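Side-chain contacts in dicer Related Helicase (Caenorhabditis elegans, PDB 6M6S), which binds double-stranded RNA through this C-terminal domain, a zinc-containing part of an RNA helicase of the RIG-I-like family that probably hydrolyses ATP: residues 24-29 with 36-41; 63-68 with 150-155. All coordinates share one frame; numbering follows the deposited sequence.

Contact 1 (24-29 with 36-41)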
ATOM      1  N   SER B  24      13.526   9.494   6.735  1.00 16.31           N
ATOM      2  CA  SER B  24      12.514   9.025   7.686  1.00 16.32           C
ATOM      3  C   SER B  24      12.675   9.578   9.104  1.00 19.91           C
ATOM      4  O   SER B  24      11.680   9.682   9.832  1.00 20.59           O
ATOM      5  CB  SER B  24      12.647   7.476   7.761  1.00 16.66           C
ATOM      6  OG  SER B  24      14.008   7.090   8.056  1.00 18.53           O
ATOM      7  N   ILE B  25      13.902   9.934   9.507  1.00 18.59           N
ATOM      8  CA  ILE B  25      14.149  10.394  10.859  1.00 18.16           C
ATOM      9  C   ILE B  25      13.445  11.752  11.113  1.00 18.96           C
ATOM     10  O   ILE B  25      13.363  12.172  12.263  1.00 22.33           O
ATOM     11  CB  ILE B  25      15.647  10.475  11.167  1.00 27.63           C
ATOM     12  CG1 ILE B  25      16.309  11.567  10.299  1.00 26.00           C
ATOM     13  CG2 ILE B  25      16.302   9.074  11.048  1.00 28.51           C
ATOM     14  CD1 ILE B  25      17.796  11.734  10.558  1.00 32.14           C
ATOM     15  N   TYR B  26      12.956  12.405  10.061  1.00 20.65           N
ATOM     16  CA  TYR B  26      12.312  13.722  10.241  1.00 21.73           C
ATOM     17  C   TYR B  26      10.813  13.642  10.362  1.00 22.59           C
ATOM     18  O   TYR B  26      10.141  14.673  10.482  1.00 18.76           O
ATOM     19  CB  TYR B  26      12.699  14.712   9.114  1.00 18.58           C
ATOM     20  CG  TYR B  26      14.163  15.037   9.178  1.00 21.12           C
ATOM     21  CD1 TYR B  26      14.650  15.862  10.165  1.00 29.09           C
ATOM     22  CD2 TYR B  26      15.065  14.448   8.291  1.00 22.97           C
ATOM     23  CE1 TYR B  26      15.987  16.121  10.251  1.00 32.72           C
ATOM     24  CE2 TYR B  26      16.410  14.700   8.376  1.00 27.01           C
ATOM     25  CZ  TYR B  26      16.858  15.531   9.345  1.00 32.95           C
ATOM     26  OH  TYR B  26      18.205  15.792   9.422  1.00 44.83           O
ATOM     27  N   ILE B  27      10.225  12.451  10.274  1.00 16.83           N
ATOM     28  CA  ILE B  27       8.789  12.363  10.379  1.00 15.77           C
ATOM     29  C   ILE B  27       8.453  12.153  11.848  1.00 21.24           C
ATOM     30  O   ILE B  27       9.046  11.286  12.511  1.00 21.57           O
ATOM     31  CB  ILE B  27       8.259  11.126   9.652  1.00 14.86           C
ATOM     32  CG1 ILE B  27       8.650  11.189   8.170  1.00 15.84           C
ATOM     33  CG2 ILE B  27       6.713  11.003   9.783  1.00 19.68           C
ATOM     34  CD1 ILE B  27       8.106  12.383   7.364  1.00 19.74           C
ATOM     35  N   LYS B  28       7.536  12.960  12.379  1.00 16.50           N
ATOM     36  CA  LYS B  28       7.177  12.854  13.808  1.00 17.29           C
ATOM     37  C   LYS B  28       5.674  13.077  13.843  1.00 17.18           C
ATOM     38  O   LYS B  28       5.129  13.777  12.945  1.00 20.82           O
ATOM     39  CB  LYS B  28       7.849  13.958  14.622  1.00 20.14           C
ATOM     40  CG  LYS B  28       9.364  13.755  14.661  1.00 26.04           C
ATOM     41  CD  LYS B  28      10.027  15.039  14.897  1.00 37.03           C
ATOM     42  CE  LYS B  28      11.447  14.988  14.400  1.00 42.05           C
ATOM     43  NZ  LYS B  28      12.296  14.248  15.337  1.00 45.63           N
ATOM     44  N   LYS B  29       4.970  12.427  14.784  1.00 18.13           N
ATOM     45  CA  LYS B  29       3.517  12.481  14.837  1.00 22.05           C
ATOM     46  C   LYS B  29       2.985  13.527  15.799  1.00 22.20           C
ATOM     47  O   LYS B  29       3.497  13.669  16.929  1.00 23.96           O
ATOM     48  CB  LYS B  29       2.977  11.161  15.397  1.00 31.52           C
ATOM     49  CG  LYS B  29       3.398   9.945  14.673  1.00 35.00           C
ATOM     50  CD  LYS B  29       2.766   8.710  15.372  1.00 21.32           C
ATOM     51  CE  LYS B  29       3.491   8.236  16.601  1.00 29.35           C
ATOM     52  NZ  LYS B  29       3.003   6.866  16.878  1.00 35.79           N
ATOM     53  N   VAL B  36       6.363  16.460   8.541  1.00 13.55           N
ATOM     54  CA  VAL B  36       7.802  16.532   8.284  1.00 15.28           C
ATOM     55  C   VAL B  36       8.463  17.664   9.059  1.00 21.00           C
ATOM     56  O   VAL B  36       8.087  18.853   8.899  1.00 17.45           O
ATOM     57  CB  VAL B  36       8.065  16.716   6.749  1.00 15.11           C
ATOM     58  CG1 VAL B  36       9.605  16.707   6.490  1.00 18.24           C
ATOM     59  CG2 VAL B  36       7.337  15.655   5.888  1.00 16.13           C
ATOM     60  N   PHE B  37       9.458  17.334   9.889  1.00 16.67           N
ATOM     61  CA  PHE B  37      10.186  18.376  10.660  1.00 16.01           C
ATOM     62  C   PHE B  37      11.614  18.570  10.166  1.00 21.70           C
ATOM     63  O   PHE B  37      12.498  18.844  10.953  1.00 26.13           O
ATOM     64  CB  PHE B  37      10.207  18.010  12.168  1.00 17.06           C
ATOM     65  CG  PHE B  37       8.833  18.092  12.831  1.00 17.33           C
ATOM     66  CD1 PHE B  37       7.898  17.069  12.688  1.00 20.23           C
ATOM     67  CD2 PHE B  37       8.512  19.195  13.659  1.00 18.35           C
ATOM     68  CE1 PHE B  37       6.629  17.147  13.317  1.00 18.50           C
ATOM     69  CE2 PHE B  37       7.229  19.277  14.272  1.00 22.18           C
ATOM     70  CZ  PHE B  37       6.295  18.223  14.099  1.00 19.61           C
ATOM     71  N   ASP B  38      11.827  18.487   8.855  1.00 20.18           N
ATOM     72  CA  ASP B  38      13.116  18.844   8.231  1.00 21.16           C
ATOM     73  C   ASP B  38      12.894  20.227   7.585  1.00 17.72           C
ATOM     74  O   ASP B  38      12.094  20.326   6.639  1.00 18.86           O
ATOM     75  CB  ASP B  38      13.474  17.812   7.142  1.00 24.09           C
ATOM     76  CG  ASP B  38      14.708  18.160   6.355  1.00 27.02           C
ATOM     77  OD1 ASP B  38      15.328  19.222   6.600  1.00 23.23           O
ATOM     78  OD2 ASP B  38      15.069  17.393   5.435  1.00 31.79           O
ATOM     79  N   PRO B  39      13.569  21.273   8.084  1.00 19.89           N
ATOM     80  CA  PRO B  39      13.309  22.610   7.511  1.00 19.87           C
ATOM     81  C   PRO B  39      13.705  22.691   6.043  1.00 22.07           C
ATOM     82  O   PRO B  39      13.156  23.531   5.289  1.00 27.06           O
ATOM     83  CB  PRO B  39      14.156  23.549   8.380  1.00 21.78           C
ATOM     84  CG  PRO B  39      15.159  22.678   9.003  1.00 20.50           C
ATOM     85  CD  PRO B  39      14.513  21.313   9.203  1.00 21.32           C
ATOM     86  N   SER B  40      14.553  21.766   5.583  1.00 18.43           N
ATOM     87  CA  SER B  40      14.927  21.776   4.148  1.00 17.85           C
ATOM     88  C   SER B  40      13.870  21.284   3.217  1.00 17.71           C
ATOM     89  O   SER B  40      14.009  21.462   2.006  1.00 19.15           O
ATOM     90  CB  SER B  40      16.169  20.890   3.917  1.00 23.27           C
ATOM     91  OG  SER B  40      17.228  21.407   4.676  1.00 35.87           O
ATOM     92  N   VAL B  41      12.846  20.603   3.740  1.00 18.14           N
ATOM     93  CA  VAL B  41      11.905  19.903   2.876  1.00 17.43           C
ATOM     94  C   VAL B  41      11.157  20.893   1.974  1.00 13.97           C
ATOM     95  O   VAL B  41      10.736  20.540   0.875  1.00 16.58           O
ATOM     96  CB  VAL B  41      10.923  19.053   3.695  1.00 17.20           C
ATOM     97  CG1 VAL B  41       9.903  19.918   4.352  1.00 19.81           C
ATOM     98  CG2 VAL B  41      10.245  18.024   2.775  1.00 17.39           C
TER
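Y26 and D38 show how the methylene of an acidic residue can serve as the partner of an aromatic ring. The CB of D38 sits over one face of the Y26 ring, 3.9 Å from its centroid, a CH-pi contact displaced toward CG, from which that CB lies 3.5 Å away. I25 CG1 stands over the rim of the opposite face. One residue before D38, F37 N gives a nearly straight hydrogen bond (170°) to Y26 O, 2.8 Å away. The aliphatic chain of K28 meets the CD1/CE1 side of the F37 ring at a slant, CB and CD each 3.7 Å from CD1, before a bend at chi4 (-77°) carries NZ to a salt bridge with D128. In the adjoining pair, I27 CD1 meets V36 CG2 at 3.7 Å.

Further out, the D38 carboxylate is turned back on its own loop: OD1 accepts from S40 N, which comes from above the carboxylate plane, in an Asx turn. F129 of helix 126-132 packs edge-to-face with F37. The whole is the base of an antiparallel hairpin, strands 27-30 and 33-36, closed by the non-hydrogen-bonded pair I27 and V36 within the RIG-I-type C-terminal domain.

Contact 2 (63-68 with 150-155)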
ATOM      1  N   PRO B  63      -5.668  22.264   8.687  1.00 21.56           N
ATOM      2  CA  PRO B  63      -5.259  21.799   7.361  1.00 18.16           C
ATOM      3  C   PRO B  63      -5.312  22.984   6.386  1.00 23.25           C
ATOM      4  O   PRO B  63      -6.354  23.621   6.301  1.00 21.71           O
ATOM      5  CB  PRO B  63      -6.353  20.778   6.992  1.00 22.05           C
ATOM      6  CG  PRO B  63      -7.058  20.452   8.381  1.00 23.55           C
ATOM      7  CD  PRO B  63      -7.035  21.811   9.025  1.00 21.01           C
ATOM      8  N   LEU B  64      -4.214  23.291   5.686  1.00 18.54           N
ATOM      9  CA  LEU B  64      -4.211  24.496   4.830  1.00 17.80           C
ATOM     10  C   LEU B  64      -3.884  24.164   3.347  1.00 21.84           C
ATOM     11  O   LEU B  64      -4.555  23.308   2.743  1.00 21.41           O
ATOM     12  CB  LEU B  64      -3.272  25.543   5.402  1.00 18.64           C
ATOM     13  CG  LEU B  64      -3.573  26.061   6.818  1.00 19.73           C
ATOM     14  CD1 LEU B  64      -2.409  26.967   7.320  1.00 22.81           C
ATOM     15  CD2 LEU B  64      -4.908  26.870   6.812  1.00 23.20           C
ATOM     16  N   SER B  65      -2.835  24.768   2.775  1.00 18.13           N
ATOM     17  CA  SER B  65      -2.575  24.686   1.324  1.00 17.82           C
ATOM     18  C   SER B  65      -2.188  23.290   0.848  1.00 20.30           C
ATOM     19  O   SER B  65      -1.612  22.512   1.606  1.00 18.75           O
ATOM     20  CB  SER B  65      -1.429  25.640   0.978  1.00 21.60           C
ATOM     21  OG  SER B  65      -1.619  26.870   1.661  1.00 23.22           O
ATOM     22  N   ASP B  66      -2.479  22.962  -0.397  1.00 17.33           N
ATOM     23  CA  ASP B  66      -1.987  21.687  -0.942  1.00 17.70           C
ATOM     24  C   ASP B  66      -0.479  21.789  -1.120  1.00 19.04           C
ATOM     25  O   ASP B  66       0.056  22.897  -1.315  1.00 18.25           O
ATOM     26  CB  ASP B  66      -2.640  21.409  -2.300  1.00 21.85           C
ATOM     27  CG  ASP B  66      -4.003  20.771  -2.152  1.00 31.43           C
ATOM     28  OD1 ASP B  66      -4.133  19.884  -1.269  1.00 29.04           O
ATOM     29  OD2 ASP B  66      -4.930  21.172  -2.878  1.00 39.43           O
ATOM     30  N   ILE B  67       0.246  20.661  -1.049  1.00 15.70           N
ATOM     31  CA  ILE B  67       1.679  20.610  -1.407  1.00 14.04           C
ATOM     32  C   ILE B  67       1.890  19.689  -2.599  1.00 20.18           C
ATOM     33  O   ILE B  67       1.217  18.615  -2.706  1.00 17.11           O
ATOM     34  CB  ILE B  67       2.572  20.168  -0.260  1.00 13.38           C
ATOM     35  CG1 ILE B  67       2.040  18.884   0.435  1.00 14.90           C
ATOM     36  CG2 ILE B  67       2.744  21.386   0.740  1.00 16.40           C
ATOM     37  CD1 ILE B  67       3.067  18.328   1.477  1.00 15.73           C
ATOM     38  N   LYS B  68       2.745  20.122  -3.546  1.00 18.03           N
ATOM     39  CA  LYS B  68       2.980  19.327  -4.770  1.00 14.91           C
ATOM     40  C   LYS B  68       4.441  19.050  -4.887  1.00 16.87           C
ATOM     41  O   LYS B  68       5.260  19.842  -4.442  1.00 17.60           O
ATOM     42  CB  LYS B  68       2.598  20.150  -6.045  1.00 18.49           C
ATOM     43  CG  LYS B  68       1.314  20.944  -5.944  1.00 20.20           C
ATOM     44  CD  LYS B  68       0.120  20.029  -5.855  1.00 17.58           C
ATOM     45  CE  LYS B  68      -1.204  20.847  -5.821  1.00 23.75           C
ATOM     46  NZ  LYS B  68      -2.507  20.005  -5.859  1.00 27.01           N
ATOM     47  N   ASP B 150      -0.047  31.855   4.826  1.00 20.19           N
ATOM     48  CA  ASP B 150      -0.632  32.828   5.704  1.00 21.41           C
ATOM     49  C   ASP B 150      -2.032  33.241   5.218  1.00 25.09           C
ATOM     50  O   ASP B 150      -2.933  33.463   6.048  1.00 25.14           O
ATOM     51  CB  ASP B 150       0.220  34.097   5.703  1.00 22.20           C
ATOM     52  CG  ASP B 150       1.501  33.970   6.509  1.00 26.20           C
ATOM     53  OD1 ASP B 150       1.671  33.086   7.371  1.00 27.59           O
ATOM     54  OD2 ASP B 150       2.356  34.856   6.327  1.00 25.90           O
ATOM     55  N   LEU B 151      -2.222  33.364   3.907  1.00 22.44           N
ATOM     56  CA  LEU B 151      -3.519  33.750   3.360  1.00 24.20           C
ATOM     57  C   LEU B 151      -4.538  32.641   3.618  1.00 24.31           C
ATOM     58  O   LEU B 151      -5.711  32.932   3.940  1.00 27.48           O
ATOM     59  CB  LEU B 151      -3.454  33.886   1.859  1.00 28.43           C
ATOM     60  CG  LEU B 151      -2.940  35.211   1.380  1.00 35.54           C
ATOM     61  CD1 LEU B 151      -2.529  35.095  -0.068  1.00 38.59           C
ATOM     62  CD2 LEU B 151      -4.123  36.155   1.523  1.00 44.25           C
ATOM     63  N   ASP B 152      -4.122  31.400   3.421  1.00 22.99           N
ATOM     64  CA  ASP B 152      -5.048  30.305   3.663  1.00 21.78           C
ATOM     65  C   ASP B 152      -5.355  30.234   5.172  1.00 25.63           C
ATOM     66  O   ASP B 152      -6.508  29.936   5.543  1.00 25.06           O
ATOM     67  CB  ASP B 152      -4.522  28.944   3.167  1.00 20.88           C
ATOM     68  CG  ASP B 152      -4.644  28.769   1.654  1.00 26.97           C
ATOM     69  OD1 ASP B 152      -5.305  29.602   1.015  1.00 30.18           O
ATOM     70  OD2 ASP B 152      -4.090  27.775   1.108  1.00 27.38           O
ATOM     71  N   SER B 153      -4.353  30.507   6.027  1.00 21.74           N
ATOM     72  CA  SER B 153      -4.559  30.522   7.481  1.00 22.31           C
ATOM     73  C   SER B 153      -5.531  31.622   7.895  1.00 28.91           C
ATOM     74  O   SER B 153      -6.365  31.441   8.796  1.00 29.37           O
ATOM     75  CB  SER B 153      -3.249  30.733   8.236  1.00 28.64           C
ATOM     76  OG  SER B 153      -3.483  30.644   9.639  1.00 30.46           O
ATOM     77  N   ARG B 154      -5.428  32.779   7.242  1.00 24.72           N
ATOM     78  CA  ARG B 154      -6.301  33.891   7.606  1.00 29.47           C
ATOM     79  C   ARG B 154      -7.746  33.547   7.259  1.00 28.70           C
ATOM     80  O   ARG B 154      -8.674  33.869   8.012  1.00 30.64           O
ATOM     81  CB  ARG B 154      -5.859  35.187   6.934  1.00 33.67           C
ATOM     82  CG  ARG B 154      -4.750  35.943   7.717  1.00 42.11           C
ATOM     83  CD  ARG B 154      -4.585  37.442   7.328  1.00 51.70           C
ATOM     84  NE  ARG B 154      -4.314  37.587   5.902  1.00 51.27           N
ATOM     85  CZ  ARG B 154      -3.099  37.522   5.356  1.00 52.21           C
ATOM     86  NH1 ARG B 154      -2.017  37.368   6.113  1.00 49.26           N
ATOM     87  NH2 ARG B 154      -2.959  37.631   4.044  1.00 51.63           N
ATOM     88  N   GLN B 155      -7.957  32.912   6.116  1.00 30.98           N
ATOM     89  CA  GLN B 155      -9.281  32.474   5.721  1.00 29.91           C
ATOM     90  C   GLN B 155      -9.814  31.396   6.624  1.00 31.60           C
ATOM     91  O   GLN B 155     -10.981  31.312   6.830  1.00 33.94           O
ATOM     92  CB  GLN B 155      -9.310  31.914   4.321  1.00 30.92           C
ATOM     93  CG  GLN B 155      -9.083  32.862   3.182  1.00 32.41           C
ATOM     94  CD  GLN B 155     -10.194  33.873   3.010  1.00 40.71           C
ATOM     95  OE1 GLN B 155     -11.375  33.548   3.046  1.00 45.71           O
ATOM     96  NE2 GLN B 155      -9.808  35.099   2.810  1.00 43.03           N
TER
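S65 and D152 illustrate how one short polar bond can tie a strand to a helix that runs almost against it, at 146°. With chi1 at -43°, S65 OG stands beside its own backbone N and donates to D152 OD2 over 2.7 Å. The carboxylate receives it on the anti side, 33° out of its plane. D152 has a similar first torsion, CG beside the backbone N and opposite the carbonyl carbon, which carries the carboxylate out from the helix to the strand; its second oxygen, OD1, is bonded to S49 OG.

L64 supplies the apolar half: with CG beside the backbone N and the chain extended at chi2, it sends both methyls to the helix. CD2 lies 3.7 Å from both D152 O and S153 CA, while CD1 approaches S153 CB. S153 OG bonds to Q62 OE1 and K81 NZ.

An alanine in place of D152 would probably leave the hydroxyls of S65 and S49 without their shared acceptor and weaken the hold of the helix on this strand. Two neutral hydroxyl partners, one at each oxygen, thus fix the carboxylate's rotation, and such bonds would be expected to favour its ionised form.

How the contacts relate
The two contacts illustrate different ways of joining parts of one small domain. Contact 1 is local, closing a hairpin of ten residues, whereas contact 2 brings together segments 82 residues apart and seats helix 140-167 on strand 61-69. Their centres are 19 Å apart, on opposite sides of the chain's centre, and they do not touch, the nearest atoms being about 7 Å apart. Strand 85-90 links them: its L87 and L90 pack on F37 and V36 of contact 1, its Y86 on L64 and S153 of contact 2. Neither lies at the zinc site, and the nearest atom of contact 1 is about 8 Å from the bound RNA.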